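Local atomic coordinates of diphosphomevalonate decarboxylase, putative (Trypanosoma brucei, PDB entry 2HKE), a protein that probably catalyses the ATP-dependent decarboxylation of (R)-5-diphosphomevalonate to isopentenyl diphosphate, a step of the mevalonate pathway to isoprenoids and sterols. Residues Ser48-Glu53 with Ser123-Arg128; Asp61-Asn66 with Gly73-Val78; Ser146-Ala151 with Cys169-Phe174; Met186-Lys191 with Tyr270-Leu275; Ala289-Ala294 with Phe299-Lys304. The protein carries 1 engineered substitution. One frame throughout, in Å; residues are numbered along the deposited sequence.

Overall arrangement
Following the chain from its N terminus, contact 1 closes a loop of 69 intervening residues by laying helix 114-130 on strand 48-55. Contact 2 is nested inside that loop, joining strand 62-65 to the start of helix 76-86, its centre about 13 Å from that of contact 1. Contact 3 follows in series and ties the turn 146-151 to strand 170-175; contacts 1 to 3 all reach the sheet of the N-terminal domain. Contact 4 then brings helix 267-283 back onto strand 183-189 in the C-terminal domain, and contact 5 closes the adjoining hairpin. Contacts 4 and 5 touch, since strands 183-189 and 298-303 are sheet neighbours. No two contacts cross.

Contact 1: residues Ser48-Glu53 with Ser123-Arg128; sequences SKTSVE and SAALIR
Val52 meets Ala125 through both of its methyls. CG1 lies 3.8 Å from the Ala125 CB, whereas CG2 comes down on the helix backbone, 3.4 Å from the Ala125 O. The first torsion accounts for this division: at chi1 -55°, CG1 stands anti to the carbonyl carbon while CG2 is wedged between the backbone N and that carbon, and both branches rest on the alanine, CG1 on its methyl and CG2 also on its carbonyl. The next helix residue touches the same valine, because the Leu126 CD2 reaches to 4.0 Å from the Val52 CG1, the two side chains crossing at about a right angle. Two residues earlier on the strand, the Thr50 CG2 also reaches the Ala125 CB, at 4.1 Å, from the same strand side. No hydrogen bond spans the two segments. The hydroxyl of Thr50 is instead engaged by the Ser102 OG, which leaves the methyl for the helix.

In the second shell, strand 48-55 is held by backbone hydrogen bonds to strand 5-15 through Val6, Val8 and Ala10, and to strand 97-104 through Val101 and Glu103. Val8 touches Ala125, and Val98 touches Val52 and Leu126. The axes of strand 48-53 and helix 123-128 approach to 7.9 Å at a crossing angle of -23°, consistent with the small alanine allowing a close, nearly aligned fit, the helix-on-sheet layering of the alpha/beta N-terminal domain of GHMP-superfamily enzymes.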
# COMPACT_ATOMS: atom_id res chain seq x y z
N SER A 48 -2.79 0.98 10.92
CA SER A 48 -3.81 0.10 11.47
C SER A 48 -3.27 -0.54 12.73
O SER A 48 -2.07 -0.76 12.88
CB SER A 48 -4.27 -1.00 10.53
OG SER A 48 -4.67 -0.45 9.31
N LYS A 49 -4.19 -0.85 13.62
CA LYS A 49 -3.86 -1.44 14.89
C LYS A 49 -4.84 -2.57 15.13
O LYS A 49 -6.05 -2.40 14.90
CB LYS A 49 -3.98 -0.37 15.96
CG LYS A 49 -3.77 -0.85 17.38
CD LYS A 49 -3.47 0.41 18.24
CE LYS A 49 -3.60 0.19 19.67
NZ LYS A 49 -3.52 1.53 20.38
N THR A 50 -4.30 -3.73 15.56
CA THR A 50 -5.11 -4.88 15.98
C THR A 50 -4.64 -5.41 17.33
O THR A 50 -3.45 -5.55 17.56
CB THR A 50 -5.04 -6.06 14.98
OG1 THR A 50 -5.59 -5.68 13.74
CG2 THR A 50 -5.75 -7.32 15.47
N SER A 51 -5.61 -5.76 18.15
CA SER A 51 -5.41 -6.45 19.41
C SER A 51 -6.13 -7.78 19.33
O SER A 51 -7.25 -7.87 18.83
CB SER A 51 -5.95 -5.62 20.59
OG SER A 51 -5.08 -4.53 20.90
N VAL A 52 -5.48 -8.83 19.79
CA VAL A 52 -6.14 -10.12 19.85
C VAL A 52 -6.03 -10.68 21.26
O VAL A 52 -5.01 -10.45 21.94
CB VAL A 52 -5.58 -11.12 18.79
CG1 VAL A 52 -5.67 -10.52 17.37
CG2 VAL A 52 -4.13 -11.53 19.12
N GLU A 53 -7.05 -11.42 21.68
CA GLU A 53 -7.03 -12.13 22.97
C GLU A 53 -7.50 -13.56 22.81
O GLU A 53 -8.57 -13.78 22.28
CB GLU A 53 -7.91 -11.39 23.98
CG GLU A 53 -7.59 -11.77 25.44
CD GLU A 53 -8.68 -11.34 26.44
OE1 GLU A 53 -9.58 -10.51 26.12
OE2 GLU A 53 -8.64 -11.87 27.56
N SER A 123 -2.69 -10.36 11.01
CA SER A 123 -1.78 -11.53 10.80
C SER A 123 -0.70 -11.62 11.88
O SER A 123 -0.53 -12.66 12.53
CB SER A 123 -1.06 -11.46 9.42
OG SER A 123 -0.05 -12.45 9.39
N ALA A 124 0.01 -10.52 12.09
CA ALA A 124 1.12 -10.52 13.05
C ALA A 124 0.64 -10.74 14.49
O ALA A 124 1.26 -11.49 15.22
CB ALA A 124 1.94 -9.22 12.97
N ALA A 125 -0.49 -10.12 14.86
CA ALA A 125 -1.06 -10.28 16.21
C ALA A 125 -1.51 -11.72 16.43
O ALA A 125 -1.26 -12.29 17.49
CB ALA A 125 -2.24 -9.28 16.43
N LEU A 126 -2.16 -12.32 15.44
CA LEU A 126 -2.66 -13.66 15.55
C LEU A 126 -1.53 -14.68 15.66
O LEU A 126 -1.62 -15.63 16.43
CB LEU A 126 -3.55 -14.02 14.37
CG LEU A 126 -4.94 -13.42 14.38
CD1 LEU A 126 -5.61 -13.55 13.01
CD2 LEU A 126 -5.76 -14.05 15.51
N ILE A 127 -0.50 -14.49 14.86
CA ILE A 127 0.62 -15.44 14.81
C ILE A 127 1.32 -15.40 16.19
O ILE A 127 1.67 -16.44 16.69
CB ILE A 127 1.60 -15.10 13.67
CG1 ILE A 127 1.04 -15.57 12.32
CG2 ILE A 127 2.97 -15.76 13.89
CD1 ILE A 127 1.68 -14.86 11.14
N ARG A 128 1.49 -14.24 16.77
CA ARG A 128 2.13 -14.14 18.08
C ARG A 128 1.26 -14.82 19.13
O ARG A 128 1.74 -15.69 19.87
CB ARG A 128 2.45 -12.72 18.48
CG ARG A 128 3.27 -12.70 19.77
CD ARG A 128 3.92 -11.44 20.06
NE ARG A 128 5.16 -11.29 19.32
CZ ARG A 128 6.00 -10.30 19.52
NH1 ARG A 128 5.74 -9.35 20.42
NH2 ARG A 128 7.08 -10.24 18.78

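Contact 2: residues Asp61-Asn66 with Gly73-Val78; sequences DTLRLN and GKTPRV. With SO4 (sulfate ion), chain C.
A single methyl, the Leu63 CD2, carries this contact: it sits 4.1 Å from the Thr75 CG2 and equally 4.1 Å from the Val78 CG2. Leu63 and Val78 reach toward each other tip to tip, while Thr75 lies across the leucine at about a right angle. With CG anti to the backbone N (chi1 173°), Leu63 is sent out from strand 62-65 toward the start of helix 76-86. Thr75 occupies the N-cap position, yet its OG1 bonds back to the Asp71 O and makes no capping bond, and its methyl meets the leucine. Val70, Val72 and Ile100 also press on Leu63, and Tyr119 and Met122 of helix 114-130 back Val78.

Between Thr75 and Val78, Arg77 points elsewhere. Bent at chi2 (-67°), it presents its guanidinium to a sulfate, probably from the crystallisation liquor, with NH1 to O3 at 2.8 Å and NH2 to O1 at 3.1 Å, both bonds nearly straight; O1 lies in the guanidinium plane. NH1 also bonds the Gly143 O. Tyr19, Lys22, Ser144, Gly145 and Thr200 also bind this ion. The start of a helix thus packs on a sheet strand, and the anion site beside it is consistent with the phosphate-binding cleft of a diphosphomevalonate decarboxylase.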
# COMPACT_ATOMS: atom_id res chain seq x y z
N ASP A 61 -15.16 -17.38 17.62
CA ASP A 61 -14.25 -16.26 17.44
C ASP A 61 -15.07 -15.01 17.23
O ASP A 61 -16.21 -15.09 16.72
CB ASP A 61 -13.37 -16.50 16.24
CG ASP A 61 -12.51 -17.73 16.38
OD1 ASP A 61 -11.93 -17.95 17.48
OD2 ASP A 61 -12.46 -18.47 15.40
N THR A 62 -14.51 -13.86 17.62
CA THR A 62 -15.15 -12.59 17.35
C THR A 62 -14.22 -11.62 16.67
O THR A 62 -12.98 -11.65 16.82
CB THR A 62 -15.67 -11.91 18.63
OG1 THR A 62 -14.56 -11.49 19.43
CG2 THR A 62 -16.57 -12.87 19.46
N LEU A 63 -14.82 -10.71 15.92
CA LEU A 63 -14.07 -9.72 15.20
C LEU A 63 -14.80 -8.40 15.37
O LEU A 63 -15.98 -8.34 15.11
CB LEU A 63 -14.04 -10.10 13.73
CG LEU A 63 -13.43 -9.09 12.78
CD1 LEU A 63 -11.98 -8.84 13.14
CD2 LEU A 63 -13.57 -9.65 11.32
N ARG A 64 -14.09 -7.36 15.78
CA ARG A 64 -14.62 -6.02 15.90
C ARG A 64 -13.78 -5.14 15.00
O ARG A 64 -12.53 -5.09 15.12
CB ARG A 64 -14.54 -5.55 17.34
CG ARG A 64 -15.42 -4.32 17.66
CD ARG A 64 -15.36 -3.98 19.19
NE ARG A 64 -16.14 -4.88 20.02
CZ ARG A 64 -17.47 -4.79 20.21
NH1 ARG A 64 -18.19 -3.84 19.62
NH2 ARG A 64 -18.06 -5.67 21.00
N LEU A 65 -14.45 -4.50 14.05
CA LEU A 65 -13.81 -3.60 13.10
C LEU A 65 -14.37 -2.20 13.32
O LEU A 65 -15.58 -1.99 13.15
CB LEU A 65 -14.09 -4.00 11.66
CG LEU A 65 -13.81 -5.42 11.22
CD1 LEU A 65 -14.23 -5.59 9.77
CD2 LEU A 65 -12.33 -5.75 11.41
N ASN A 66 -13.50 -1.26 13.65
CA ASN A 66 -13.86 0.13 13.80
C ASN A 66 -14.96 0.31 14.84
O ASN A 66 -15.89 1.08 14.63
CB ASN A 66 -14.32 0.70 12.46
CG ASN A 66 -13.31 0.48 11.35
OD1 ASN A 66 -12.10 0.54 11.59
ND2 ASN A 66 -13.80 0.23 10.13
N GLY A 73 -18.22 -15.63 10.46
CA GLY A 73 -18.84 -16.50 9.45
C GLY A 73 -19.24 -15.81 8.15
O GLY A 73 -19.49 -16.49 7.17
N LYS A 74 -19.27 -14.48 8.12
CA LYS A 74 -19.56 -13.70 6.91
C LYS A 74 -18.34 -12.95 6.38
O LYS A 74 -18.47 -12.13 5.48
CB LYS A 74 -20.70 -12.69 7.19
CG LYS A 74 -21.99 -13.38 7.67
CD LYS A 74 -23.07 -12.39 8.10
CE LYS A 74 -24.35 -13.11 8.56
NZ LYS A 74 -25.28 -12.13 9.28
N THR A 75 -17.16 -13.28 6.90
CA THR A 75 -15.92 -12.56 6.56
C THR A 75 -14.87 -13.62 6.09
O THR A 75 -14.00 -13.98 6.86
CB THR A 75 -15.41 -11.73 7.78
OG1 THR A 75 -16.50 -10.96 8.33
CG2 THR A 75 -14.34 -10.77 7.40
N PRO A 76 -15.04 -14.17 4.87
CA PRO A 76 -14.21 -15.31 4.45
C PRO A 76 -12.69 -15.10 4.48
O PRO A 76 -11.95 -16.05 4.74
CB PRO A 76 -14.73 -15.64 3.03
CG PRO A 76 -15.44 -14.45 2.59
CD PRO A 76 -16.07 -13.88 3.86
N ARG A 77 -12.22 -13.88 4.22
CA ARG A 77 -10.77 -13.64 4.24
C ARG A 77 -10.21 -13.88 5.64
O ARG A 77 -9.14 -14.52 5.80
CB ARG A 77 -10.46 -12.25 3.73
CG ARG A 77 -10.74 -12.07 2.22
CD ARG A 77 -9.80 -12.88 1.34
NE ARG A 77 -9.98 -12.65 -0.12
CZ ARG A 77 -9.44 -11.66 -0.81
NH1 ARG A 77 -8.69 -10.75 -0.23
NH2 ARG A 77 -9.68 -11.57 -2.13
N VAL A 78 -10.94 -13.44 6.65
CA VAL A 78 -10.52 -13.66 8.06
C VAL A 78 -10.68 -15.16 8.46
O VAL A 78 -9.78 -15.77 9.09
CB VAL A 78 -11.24 -12.66 9.03
CG1 VAL A 78 -10.98 -13.02 10.50
CG2 VAL A 78 -10.88 -11.21 8.71
S SO4 C . -6.96 -8.82 -2.87
O1 SO4 C . -8.00 -9.47 -3.66
O2 SO4 C . -6.64 -7.54 -3.45
O3 SO4 C . -7.42 -8.61 -1.51
O4 SO4 C . -5.75 -9.64 -2.89

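Contact 3: residues Ser146-Ala151 with Cys169-Phe174; sequences SACRSA and CVATQF
Ala171 presses its CB into the turn at Cys148 and Arg149, and its interactions there are of three kinds. The first is van der Waals packing on backbone: the methyl lies 3.3 Å from the Cys148 O and 4.1 Å from the Arg149 CA, and the two segments come to 5.6 Å between the CA atoms of Arg149 and Ala171. The second is apolar side-chain contact, with the Cys148 SG flanking the Ala171 CB at 4.2 Å. This sulfur is rotated to chi1 94°, well beyond the staggered value near 60°. Arg149 adds the root of its side chain, its CG being 4.4 Å from the Ala171 CB.

The third kind is polar and indirect. No hydrogen bond passes between the segments themselves, but the Ser137 OG bonds both to the Cys148 O and to the Ala171 N, linking the turn and the strand through one hydroxyl. The Arg149 guanidinium leads away to the Asn13 OD1, bonded by NH2, and to the Ser36 OG, bonded by NH1, while the Ser146 CA covers one face 3.7 Å above the plane, offset toward the rim. Asn13 and Ser36 thus hold the buried guanidinium.

Residues 146-149 have helical phi/psi without the regular helix bonds; the segment follows helix 136-143 and rests on helix 114-130 through Ala116, Tyr119 and Cys120, while strand 170-175 pairs antiparallel with strand 155-159.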
# COMPACT_ATOMS: atom_id res chain seq x y z
N SER A 146 -1.96 -7.42 -1.06
CA SER A 146 -1.00 -6.35 -0.79
C SER A 146 -0.60 -6.31 0.70
O SER A 146 0.46 -5.81 1.02
CB SER A 146 -1.55 -5.04 -1.31
OG SER A 146 -2.42 -4.49 -0.39
N ALA A 147 -1.40 -6.91 1.60
CA ALA A 147 -1.02 -6.96 3.04
C ALA A 147 0.27 -7.70 3.24
O ALA A 147 1.03 -7.43 4.17
CB ALA A 147 -2.15 -7.60 3.92
N CYS A 148 0.52 -8.69 2.40
CA CYS A 148 1.72 -9.46 2.56
C CYS A 148 3.01 -8.64 2.43
O CYS A 148 4.06 -9.03 3.03
CB CYS A 148 1.65 -10.66 1.61
SG CYS A 148 2.39 -10.48 0.02
N ARG A 149 2.96 -7.47 1.79
CA ARG A 149 4.17 -6.68 1.63
C ARG A 149 4.43 -5.70 2.78
O ARG A 149 5.49 -5.11 2.84
CB ARG A 149 4.17 -5.94 0.30
CG ARG A 149 4.06 -6.86 -0.96
CD ARG A 149 4.22 -5.99 -2.21
NE ARG A 149 3.28 -4.85 -2.16
CZ ARG A 149 2.14 -4.74 -2.81
NH1 ARG A 149 1.76 -5.66 -3.68
NH2 ARG A 149 1.36 -3.70 -2.56
N SER A 150 3.44 -5.52 3.67
CA SER A 150 3.61 -4.66 4.82
C SER A 150 4.37 -5.34 5.99
O SER A 150 4.59 -4.69 7.05
CB SER A 150 2.27 -4.04 5.21
OG SER A 150 1.97 -2.93 4.39
N ALA A 151 4.74 -6.61 5.80
CA ALA A 151 5.37 -7.42 6.84
C ALA A 151 6.79 -6.98 7.14
O ALA A 151 7.31 -7.31 8.21
CB ALA A 151 5.32 -8.96 6.46
N CYS A 169 4.71 -18.45 -2.11
CA CYS A 169 4.12 -17.18 -2.49
C CYS A 169 4.18 -16.23 -1.27
O CYS A 169 3.35 -16.29 -0.35
CB CYS A 169 2.69 -17.41 -2.97
SG CYS A 169 1.85 -15.98 -3.58
N VAL A 170 5.20 -15.39 -1.26
CA VAL A 170 5.57 -14.70 -0.03
C VAL A 170 6.36 -13.45 -0.34
O VAL A 170 6.99 -13.37 -1.38
CB VAL A 170 6.39 -15.66 0.85
CG1 VAL A 170 7.74 -15.94 0.17
CG2 VAL A 170 6.55 -15.12 2.33
N ALA A 171 6.34 -12.48 0.59
CA ALA A 171 7.08 -11.26 0.40
C ALA A 171 8.45 -11.44 1.04
O ALA A 171 8.57 -12.17 2.03
CB ALA A 171 6.41 -10.05 1.03
N THR A 172 9.45 -10.80 0.44
CA THR A 172 10.77 -10.74 1.05
C THR A 172 11.30 -9.32 0.99
O THR A 172 10.94 -8.53 0.10
CB THR A 172 11.74 -11.68 0.33
OG1 THR A 172 11.78 -11.37 -1.05
CG2 THR A 172 11.31 -13.10 0.45
N GLN A 173 12.09 -8.94 1.98
CA GLN A 173 12.65 -7.60 2.02
C GLN A 173 13.77 -7.55 1.02
O GLN A 173 14.67 -8.38 1.02
CB GLN A 173 13.17 -7.25 3.43
CG GLN A 173 13.65 -5.86 3.51
CD GLN A 173 14.13 -5.58 4.89
OE1 GLN A 173 15.18 -6.10 5.27
NE2 GLN A 173 13.33 -4.85 5.68
N PHE A 174 13.71 -6.59 0.10
CA PHE A 174 14.76 -6.43 -0.86
C PHE A 174 15.93 -5.65 -0.27
O PHE A 174 17.09 -6.12 -0.32
CB PHE A 174 14.25 -5.81 -2.14
CG PHE A 174 15.30 -5.63 -3.19
CD1 PHE A 174 15.85 -6.71 -3.85
CD2 PHE A 174 15.70 -4.36 -3.54
CE1 PHE A 174 16.83 -6.53 -4.82
CE2 PHE A 174 16.65 -4.17 -4.51
CZ PHE A 174 17.22 -5.25 -5.15

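Contact 4: residues Met186-Lys191 with Tyr270-Leu275; sequences MCAVLK and YAMIRL. With SO4 (sulfate ion), chain D.
Met272 carries the contact where helix 267-283 packs on the sheet of the C-terminal domain, meeting Ala188 and Leu190 of the strand 183-189 region. Its two ends serve different partners. The terminal CE touches the Ala188 CB at 4.2 Å, and the CG near the root lies likewise 4.2 Å from the Leu190 CD1. Bends at chi2 (-65°) and chi3 curl the thioether, so the methyl folds back instead of running straight out, and one side chain can span two residues spaced by two along the strand region.

This is one layer of the alpha/beta fold of GHMP-superfamily C-terminal domains: Ala188 belongs to the middle strand of a five-stranded sheet, bonded through its backbone to Cys298 on one side and touching Leu359 of strand 358-363. Leu314, Phe318 and Cys298 also touch Met272, while the Leu190 N is held by the Asn297 OD1.

Two residues further along the helix, exposed Arg274 binds a sulfate, probably from the crystallisation liquor. Its NE is shared between O4 at 3.0 Å and O3 at 3.2 Å, and NH2 also bonds O3, at 3.1 Å. All three bonds are bent, with N-H...O angles near 140°; the Asp350 N supplies a further bond to the ion.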
# COMPACT_ATOMS: atom_id res chain seq x y z
N MET A 186 5.12 10.66 -0.89
CA MET A 186 3.97 11.47 -0.52
C MET A 186 2.73 10.88 -1.08
O MET A 186 2.78 10.04 -1.96
CB MET A 186 4.17 12.92 -0.93
CG MET A 186 5.36 13.64 -0.28
SD MET A 186 5.46 15.38 -0.74
CE MET A 186 6.05 15.36 -2.44
N CYS A 187 1.59 11.25 -0.52
CA CYS A 187 0.31 10.91 -1.12
C CYS A 187 -0.54 12.20 -1.16
O CYS A 187 -0.87 12.76 -0.13
CB CYS A 187 -0.37 9.84 -0.35
SG CYS A 187 -1.89 9.30 -1.16
N ALA A 188 -0.83 12.65 -2.37
CA ALA A 188 -1.78 13.73 -2.61
C ALA A 188 -3.17 13.10 -2.76
O ALA A 188 -3.49 12.44 -3.78
CB ALA A 188 -1.37 14.55 -3.83
N VAL A 189 -3.94 13.18 -1.68
CA VAL A 189 -5.26 12.65 -1.65
C VAL A 189 -6.24 13.49 -2.44
O VAL A 189 -6.36 14.68 -2.22
CB VAL A 189 -5.71 12.40 -0.19
CG1 VAL A 189 -7.07 11.79 -0.14
CG2 VAL A 189 -4.66 11.51 0.47
N LEU A 190 -6.92 12.81 -3.37
CA LEU A 190 -7.89 13.41 -4.27
C LEU A 190 -9.27 12.80 -4.09
O LEU A 190 -9.41 11.66 -3.62
CB LEU A 190 -7.41 13.28 -5.72
CG LEU A 190 -6.05 13.91 -6.04
CD1 LEU A 190 -5.46 13.41 -7.37
CD2 LEU A 190 -6.17 15.43 -5.98
N LYS A 191 -10.31 13.53 -4.49
CA LYS A 191 -11.66 12.98 -4.39
C LYS A 191 -11.75 11.82 -5.36
O LYS A 191 -11.20 11.87 -6.44
CB LYS A 191 -12.72 14.05 -4.62
CG LYS A 191 -12.87 15.00 -3.44
CD LYS A 191 -13.92 16.10 -3.68
CE LYS A 191 -13.64 17.38 -2.83
NZ LYS A 191 -14.52 18.53 -3.29
N TYR A 270 -5.40 12.89 -13.59
CA TYR A 270 -4.75 13.13 -14.86
C TYR A 270 -4.02 14.45 -14.89
O TYR A 270 -2.93 14.55 -15.48
CB TYR A 270 -5.73 13.03 -16.06
CG TYR A 270 -6.42 11.70 -16.21
CD1 TYR A 270 -5.69 10.53 -16.29
CD2 TYR A 270 -7.81 11.62 -16.25
CE1 TYR A 270 -6.32 9.29 -16.42
CE2 TYR A 270 -8.46 10.37 -16.38
CZ TYR A 270 -7.71 9.23 -16.49
OH TYR A 270 -8.35 8.02 -16.62
N ALA A 271 -4.58 15.46 -14.22
CA ALA A 271 -3.86 16.72 -14.14
C ALA A 271 -2.55 16.56 -13.34
O ALA A 271 -1.56 17.18 -13.65
CB ALA A 271 -4.74 17.75 -13.48
N MET A 272 -2.59 15.74 -12.29
CA MET A 272 -1.38 15.46 -11.51
C MET A 272 -0.33 14.79 -12.36
O MET A 272 0.85 15.12 -12.25
CB MET A 272 -1.71 14.65 -10.23
CG MET A 272 -2.20 15.51 -9.08
SD MET A 272 -1.04 16.69 -8.40
CE MET A 272 0.15 15.58 -7.57
N ILE A 273 -0.75 13.89 -13.24
CA ILE A 273 0.19 13.24 -14.12
C ILE A 273 0.82 14.31 -15.03
O ILE A 273 2.02 14.37 -15.15
CB ILE A 273 -0.48 12.16 -14.96
CG1 ILE A 273 -0.89 10.97 -14.08
CG2 ILE A 273 0.39 11.78 -16.15
CD1 ILE A 273 -1.74 9.96 -14.81
N ARG A 274 -0.02 15.15 -15.65
CA ARG A 274 0.49 16.20 -16.51
C ARG A 274 1.44 17.14 -15.79
O ARG A 274 2.46 17.54 -16.38
CB ARG A 274 -0.66 17.01 -17.13
CG ARG A 274 -1.51 16.18 -18.01
CD ARG A 274 -2.27 17.01 -19.07
NE ARG A 274 -2.91 18.18 -18.49
CZ ARG A 274 -4.07 18.17 -17.86
NH1 ARG A 274 -4.73 17.04 -17.71
NH2 ARG A 274 -4.58 19.30 -17.39
N LEU A 275 1.11 17.47 -14.54
CA LEU A 275 1.92 18.39 -13.72
C LEU A 275 3.30 17.81 -13.40
O LEU A 275 4.35 18.48 -13.55
CB LEU A 275 1.17 18.71 -12.44
CG LEU A 275 1.80 19.73 -11.51
CD1 LEU A 275 2.29 21.01 -12.23
CD2 LEU A 275 0.81 20.07 -10.42
S SO4 D . -1.95 21.28 -20.11
O1 SO4 D . -2.74 21.18 -21.33
O2 SO4 D . -1.14 22.47 -20.16
O3 SO4 D . -2.89 21.32 -18.98
O4 SO4 D . -1.13 20.08 -20.02

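Contact 5: residues Ala289-Ala294 with Phe299-Lys304; sequences AYTFDA and FLFVLK
Thr291 lies against two phenylalanines with one methyl. Its CG2 is 3.6 Å from the Phe299 CB, directly across the strands, and 3.8 Å from the Phe301 CE2, which it meets at an oblique inclination to the ring. At chi1 -167° the OG1 is turned anti to the backbone N, where it bonds to the Lys18 NZ, and the methyl faces the Phe299 CB and the Phe301 ring. Ala289 meets Phe301 next along that side, its CB near the ring plane at the edge, 4.1 Å from CD2. The Phe299 ring has the Thr291 O at its own edge.

The backbone is an antiparallel beta hairpin of strands 288-291 and 298-303, the former outermost in its sheet within this chain. Hydrogen-bonded pairs Ala289-Phe301 and Thr291-Phe299 put the four residues above on one face, where Ile14 of strand 5-15 touches Thr291, Phe299 and Phe301. Thr291 N bonds the Phe299 O at 2.9 Å, while Phe299 N bonds the Thr291 O at 2.8 Å.

On the opposite face the non-hydrogen-bonded pair Tyr290-Leu300 meets through the Tyr290 CB and Leu300 CD2, 4.2 Å apart. The tyrosine ring leads away toward Ile273 and Lys277 of helix 267-283, its OH bonded to the Asp249 OD1 of helix 237-256.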
# COMPACT_ATOMS: atom_id res chain seq x y z
N ALA A 289 8.24 11.47 -9.26
CA ALA A 289 7.49 10.38 -9.85
C ALA A 289 6.13 10.29 -9.23
O ALA A 289 5.96 10.58 -8.03
CB ALA A 289 8.22 9.02 -9.64
N TYR A 290 5.14 9.91 -10.05
CA TYR A 290 3.77 9.61 -9.59
C TYR A 290 3.53 8.09 -9.66
O TYR A 290 4.15 7.39 -10.46
CB TYR A 290 2.71 10.35 -10.42
CG TYR A 290 2.73 10.01 -11.88
CD1 TYR A 290 2.20 8.79 -12.35
CD2 TYR A 290 3.34 10.88 -12.80
CE1 TYR A 290 2.29 8.47 -13.72
CE2 TYR A 290 3.40 10.58 -14.15
CZ TYR A 290 2.86 9.38 -14.61
OH TYR A 290 2.97 9.11 -15.96
N THR A 291 2.61 7.62 -8.83
CA THR A 291 1.97 6.35 -9.04
C THR A 291 0.56 6.40 -8.48
O THR A 291 0.34 7.03 -7.47
CB THR A 291 2.78 5.17 -8.52
OG1 THR A 291 2.22 3.97 -9.05
CG2 THR A 291 2.76 5.07 -7.00
N PHE A 292 -0.37 5.77 -9.19
CA PHE A 292 -1.72 5.55 -8.76
C PHE A 292 -1.93 4.06 -8.57
O PHE A 292 -1.40 3.27 -9.34
CB PHE A 292 -2.74 6.08 -9.82
CG PHE A 292 -2.63 7.57 -10.04
CD1 PHE A 292 -1.62 8.07 -10.82
CD2 PHE A 292 -3.51 8.46 -9.42
CE1 PHE A 292 -1.48 9.42 -11.04
CE2 PHE A 292 -3.36 9.80 -9.61
CZ PHE A 292 -2.34 10.29 -10.40
N ASP A 293 -2.72 3.69 -7.56
CA ASP A 293 -2.99 2.27 -7.25
C ASP A 293 -4.51 1.97 -7.16
O ASP A 293 -5.06 1.72 -6.10
CB ASP A 293 -2.28 1.93 -5.92
CG ASP A 293 -1.71 0.48 -5.88
OD1 ASP A 293 -1.05 0.02 -6.85
OD2 ASP A 293 -1.97 -0.23 -4.87
N ALA A 294 -5.21 1.95 -8.27
CA ALA A 294 -6.65 1.53 -8.19
C ALA A 294 -7.50 2.53 -7.41
O ALA A 294 -8.41 2.19 -6.64
CB ALA A 294 -6.86 0.08 -7.63
N PHE A 299 0.22 9.01 -5.44
CA PHE A 299 1.42 8.79 -4.64
C PHE A 299 2.55 9.43 -5.41
O PHE A 299 2.49 9.54 -6.65
CB PHE A 299 1.64 7.32 -4.44
CG PHE A 299 0.80 6.76 -3.33
CD1 PHE A 299 -0.51 6.38 -3.56
CD2 PHE A 299 1.32 6.69 -2.04
CE1 PHE A 299 -1.30 5.89 -2.49
CE2 PHE A 299 0.57 6.18 -0.97
CZ PHE A 299 -0.74 5.77 -1.22
N LEU A 300 3.54 9.96 -4.69
CA LEU A 300 4.65 10.63 -5.33
C LEU A 300 5.90 10.13 -4.68
O LEU A 300 5.90 9.92 -3.46
CB LEU A 300 4.57 12.14 -5.08
CG LEU A 300 3.38 12.81 -5.72
CD1 LEU A 300 3.10 14.13 -5.01
CD2 LEU A 300 3.60 13.01 -7.26
N PHE A 301 6.94 9.96 -5.47
CA PHE A 301 8.26 9.65 -4.93
C PHE A 301 9.18 10.79 -5.31
O PHE A 301 9.14 11.29 -6.45
CB PHE A 301 8.80 8.38 -5.54
CG PHE A 301 7.90 7.20 -5.37
CD1 PHE A 301 7.59 6.72 -4.10
CD2 PHE A 301 7.37 6.56 -6.46
CE1 PHE A 301 6.75 5.62 -3.94
CE2 PHE A 301 6.51 5.45 -6.29
CZ PHE A 301 6.23 4.98 -5.02
N VAL A 302 10.05 11.17 -4.38
CA VAL A 302 10.93 12.30 -4.59
C VAL A 302 12.08 12.16 -3.61
O VAL A 302 11.90 11.58 -2.55
CB VAL A 302 10.16 13.63 -4.34
CG1 VAL A 302 9.68 13.72 -2.88
CG2 VAL A 302 11.01 14.86 -4.73
N LEU A 303 13.27 12.61 -3.97
CA LEU A 303 14.36 12.65 -2.98
C LEU A 303 14.16 13.79 -2.02
O LEU A 303 13.64 14.83 -2.41
CB LEU A 303 15.70 12.79 -3.66
CG LEU A 303 16.08 11.60 -4.57
CD1 LEU A 303 17.54 11.73 -5.13
CD2 LEU A 303 15.86 10.22 -3.90
N LYS A 304 14.61 13.62 -0.77
CA LYS A 304 14.47 14.66 0.26
C LYS A 304 14.90 16.06 -0.16
O LYS A 304 14.18 17.03 0.06
CB LYS A 304 15.25 14.21 1.50
CG LYS A 304 14.80 14.89 2.75
CD LYS A 304 15.32 14.23 4.04
CE LYS A 304 14.70 15.05 5.19
NZ LYS A 304 15.24 14.89 6.63